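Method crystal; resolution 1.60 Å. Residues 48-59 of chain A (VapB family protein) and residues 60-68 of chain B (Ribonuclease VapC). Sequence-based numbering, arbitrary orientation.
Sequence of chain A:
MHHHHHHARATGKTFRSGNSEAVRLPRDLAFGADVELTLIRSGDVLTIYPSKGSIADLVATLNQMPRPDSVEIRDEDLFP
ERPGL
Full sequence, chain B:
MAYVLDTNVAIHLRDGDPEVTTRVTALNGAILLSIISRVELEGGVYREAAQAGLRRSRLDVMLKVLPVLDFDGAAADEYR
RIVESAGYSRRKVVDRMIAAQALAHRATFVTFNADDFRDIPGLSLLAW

Chain A 48-59: IYPSKGSIADLV
Chain B (60-68) DVMLKVLPV

This is a small, mainly apolar contact, 531 Å² summed over both sides, in which a strand, loop and helix start of the VapB family protein pack along the C-terminal end of a VapC helix, with one direct hydrogen bond and two bridging waters.

Chain A runs as strand through 48-50, loops through 51-54 and enters a helix at Ile55(A). Chain B is helical through Val65(B); Leu66(B) (-79/137) and Pro67(B) (-78/140), both buried, then extend. The helices are nearly antiparallel, at 172°, with axes 10.3 Å apart at closest approach. In register, Tyr49(A) CA lies 6.5 Å from Pro67(B) CA, and Lys52(A) CA lies 4.9 Å from Val65(B) CA.

Leu58(A) (97 Å² covered) and Val65(B) (93 Å²) lose the most area. Leu58(A), pointing toward chain B (chi1 t, chi2 p), suits a site where its two methyls meet different partners: CD1 lies 4.2 Å from Val61(B) CG2 and 4.3 Å from the CG of selenomethionine Met62(B), and CD2 3.9 Å from Leu66(B) CD2. Its CB is 4.2 Å from Val65(B) CG1. Leu66(B) (m, t) starts away from chain A, yet its end returns, bringing CD2 to 3.6 Å from CD1 of Ile55(A) (m, m).

Val65(B) (chi1 t) fits a compact beta-branched side chain against the loop backbone: CG2 is 3.6 Å from Lys52(A) O, and CG1 is 3.4 Å from Gly53(A) O. Gly53(A) takes phi/psi 121/155, where a CB would jam against the carbonyl O of Lys52(A), which by itself calls for glycine; an ideal CB would also sit a tight 3.5 Å from Val65(B) CG2.

Tyr49(A) (chi1 p, chi2 89°) offers a ring face to Pro67(B), whose CG lies 3.9 Å from the ring centroid and 19° off the normal, a CH-pi contact; their CB atoms are 3.7 Å apart.

Because chain B's helix ends at Val65(B), the carbonyls of Lys64(B) and Val65(B) accept no backbone hydrogen bond within the stretch. The long, flexible Lys52(A), curled with all four chi angles m, donates from NZ to Lys64(B) O at 3.1 Å; Lys64(B) itself extends all t. Waters serve the second carbonyl: water 1 donates to Pro50(A) O (2.9 Å) and Val65(B) O (3.0 Å); water 2 accepts from Lys52(A) N and donates to Gly53(A) O and Val65(B) O, each at 2.8 Å. Ser54(A) (chi1 p) caps chain A's helix: its OG accepts from Asp57(A) N at 3.1 Å and donates to Asp57(A) OD1 at 2.6 Å.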

# COMPACT_ATOMS: atom_id res chain seq x y z
N ILE A 48 -2.44 3.54 20.59
CA ILE A 48 -3.25 4.69 20.98
C ILE A 48 -4.71 4.39 20.65
O ILE A 48 -5.01 3.90 19.56
CB ILE A 48 -2.76 5.96 20.24
CG1 ILE A 48 -1.29 6.22 20.55
CG2 ILE A 48 -3.60 7.17 20.62
CD1 ILE A 48 -0.69 7.41 19.79
N TYR A 49 -5.61 4.61 21.61
CA TYR A 49 -7.02 4.29 21.39
C TYR A 49 -7.85 5.13 22.36
O TYR A 49 -7.32 5.71 23.31
CB TYR A 49 -7.31 2.79 21.58
CG TYR A 49 -6.93 2.23 22.90
CD1 TYR A 49 -7.85 2.24 23.96
CD2 TYR A 49 -5.68 1.70 23.13
CE1 TYR A 49 -7.52 1.75 25.21
CE2 TYR A 49 -5.34 1.20 24.40
CZ TYR A 49 -6.27 1.22 25.42
OH TYR A 49 -5.95 0.73 26.66
N PRO A 50 -9.16 5.22 22.14
CA PRO A 50 -10.00 6.07 22.99
C PRO A 50 -10.08 5.52 24.40
O PRO A 50 -10.34 4.33 24.60
CB PRO A 50 -11.36 6.04 22.29
CG PRO A 50 -11.05 5.72 20.89
CD PRO A 50 -9.90 4.75 20.95
N SER A 51 -9.87 6.39 25.39
CA SER A 51 -10.02 6.00 26.79
C SER A 51 -11.50 5.78 27.11
O SER A 51 -12.30 6.72 27.05
CB SER A 51 -9.46 7.09 27.71
OG SER A 51 -8.10 7.34 27.44
N LYS A 52 -11.86 4.54 27.44
CA LYS A 52 -13.26 4.20 27.70
C LYS A 52 -13.41 3.36 28.96
O LYS A 52 -14.43 2.69 29.15
CB LYS A 52 -13.85 3.45 26.50
CG LYS A 52 -13.95 4.31 25.23
CD LYS A 52 -15.21 5.13 25.18
CE LYS A 52 -16.44 4.24 24.96
NZ LYS A 52 -16.49 3.61 23.60
N GLY A 53 -12.42 3.41 29.83
CA GLY A 53 -12.42 2.60 31.03
C GLY A 53 -11.22 1.70 31.04
O GLY A 53 -10.67 1.38 29.98
N SER A 54 -10.79 1.30 32.22
CA SER A 54 -9.64 0.42 32.37
C SER A 54 -10.06 -1.05 32.33
O SER A 54 -11.23 -1.40 32.49
CB SER A 54 -8.94 0.70 33.68
OG SER A 54 -9.76 0.37 34.78
N ILE A 55 -9.07 -1.92 32.14
CA ILE A 55 -9.34 -3.35 32.14
C ILE A 55 -9.78 -3.80 33.52
O ILE A 55 -10.70 -4.62 33.65
CB ILE A 55 -8.10 -4.13 31.66
CG1 ILE A 55 -7.77 -3.69 30.24
CG2 ILE A 55 -8.34 -5.64 31.70
CD1 ILE A 55 -8.90 -3.90 29.24
N ALA A 56 -9.15 -3.29 34.58
CA ALA A 56 -9.58 -3.67 35.91
C ALA A 56 -11.03 -3.29 36.14
O ALA A 56 -11.79 -4.04 36.76
CB ALA A 56 -8.69 -3.01 36.96
N ASP A 57 -11.44 -2.12 35.64
CA ASP A 57 -12.84 -1.72 35.75
C ASP A 57 -13.74 -2.63 34.92
O ASP A 57 -14.84 -2.98 35.36
CB ASP A 57 -13.02 -0.27 35.28
CG ASP A 57 -12.40 0.74 36.22
OD1 ASP A 57 -11.75 1.68 35.72
OD2 ASP A 57 -12.56 0.60 37.46
N LEU A 58 -13.31 -2.99 33.71
CA LEU A 58 -14.11 -3.90 32.90
C LEU A 58 -14.35 -5.21 33.64
O LEU A 58 -15.49 -5.68 33.76
CB LEU A 58 -13.44 -4.15 31.56
CG LEU A 58 -14.01 -5.29 30.71
CD1 LEU A 58 -15.48 -5.05 30.39
CD2 LEU A 58 -13.23 -5.45 29.43
N VAL A 59 -13.27 -5.79 34.18
CA VAL A 59 -13.39 -7.07 34.86
C VAL A 59 -14.23 -6.94 36.13
O VAL A 59 -15.03 -7.83 36.46
CB VAL A 59 -11.99 -7.64 35.13
CG1 VAL A 59 -12.07 -8.79 36.12
CG2 VAL A 59 -11.37 -8.10 33.82
N ASP B 60 -21.95 -6.03 25.69
CA ASP B 60 -22.05 -4.59 25.51
C ASP B 60 -21.04 -3.86 26.39
O ASP B 60 -20.38 -2.93 25.92
CB ASP B 60 -23.48 -4.10 25.81
CG ASP B 60 -24.46 -4.44 24.69
OD1 ASP B 60 -25.68 -4.32 24.97
OD2 ASP B 60 -24.03 -4.82 23.59
N VAL B 61 -20.84 -4.31 27.63
CA VAL B 61 -19.81 -3.68 28.47
C VAL B 61 -18.42 -3.90 27.88
O VAL B 61 -17.61 -2.98 27.83
CB VAL B 61 -19.91 -4.15 29.94
CG1 VAL B 61 -21.28 -3.82 30.53
CG2 VAL B 61 -19.66 -5.60 30.09
N MSE B 62 -18.14 -5.10 27.37
CA MSE B 62 -16.85 -5.36 26.72
C MSE B 62 -16.61 -4.46 25.53
O MSE B 62 -15.51 -3.94 25.32
CB MSE B 62 -16.74 -6.81 26.26
CG MSE B 62 -16.83 -7.80 27.39
SE MSE B 62 -16.88 -9.59 26.72
CE MSE B 62 -15.16 -9.46 25.89
N LEU B 63 -17.62 -4.33 24.67
CA LEU B 63 -17.43 -3.52 23.47
C LEU B 63 -17.35 -2.04 23.79
O LEU B 63 -16.77 -1.29 23.01
CB LEU B 63 -18.58 -3.77 22.49
CG LEU B 63 -18.64 -5.18 21.90
CD1 LEU B 63 -19.83 -5.29 20.94
CD2 LEU B 63 -17.39 -5.54 21.15
N LYS B 64 -17.90 -1.61 24.90
CA LYS B 64 -17.76 -0.21 25.29
C LYS B 64 -16.31 0.09 25.66
O LYS B 64 -15.73 1.09 25.22
CB LYS B 64 -18.70 0.12 26.44
CG LYS B 64 -18.62 1.56 26.90
CD LYS B 64 -19.64 1.83 28.01
CE LYS B 64 -19.21 2.97 28.94
NZ LYS B 64 -20.08 3.08 30.16
N VAL B 65 -15.68 -0.81 26.41
CA VAL B 65 -14.34 -0.55 26.96
C VAL B 65 -13.23 -0.91 25.98
O VAL B 65 -12.24 -0.18 25.86
CB VAL B 65 -14.16 -1.32 28.27
CG1 VAL B 65 -12.76 -1.10 28.82
CG2 VAL B 65 -15.20 -0.85 29.29
N LEU B 66 -13.34 -2.05 25.35
CA LEU B 66 -12.23 -2.57 24.57
C LEU B 66 -12.17 -1.88 23.22
O LEU B 66 -13.20 -1.68 22.56
CB LEU B 66 -12.36 -4.07 24.33
CG LEU B 66 -12.29 -4.93 25.59
CD1 LEU B 66 -12.44 -6.38 25.21
CD2 LEU B 66 -10.99 -4.74 26.38
N PRO B 67 -10.98 -1.50 22.78
CA PRO B 67 -10.85 -0.95 21.44
C PRO B 67 -10.88 -2.05 20.39
O PRO B 67 -10.33 -3.14 20.59
CB PRO B 67 -9.49 -0.25 21.48
CG PRO B 67 -8.72 -1.08 22.41
CD PRO B 67 -9.69 -1.50 23.49
N VAL B 68 -11.57 -1.79 19.28
CA VAL B 68 -11.79 -2.78 18.22
C VAL B 68 -10.93 -2.45 16.99
O VAL B 68 -10.87 -1.30 16.53
CB VAL B 68 -13.28 -2.85 17.88
CG1 VAL B 68 -13.52 -3.71 16.66
CG2 VAL B 68 -14.03 -3.43 19.08
O HOH W 1 -11.45 1.83 23.77
O HOH W 2 -10.89 1.88 27.25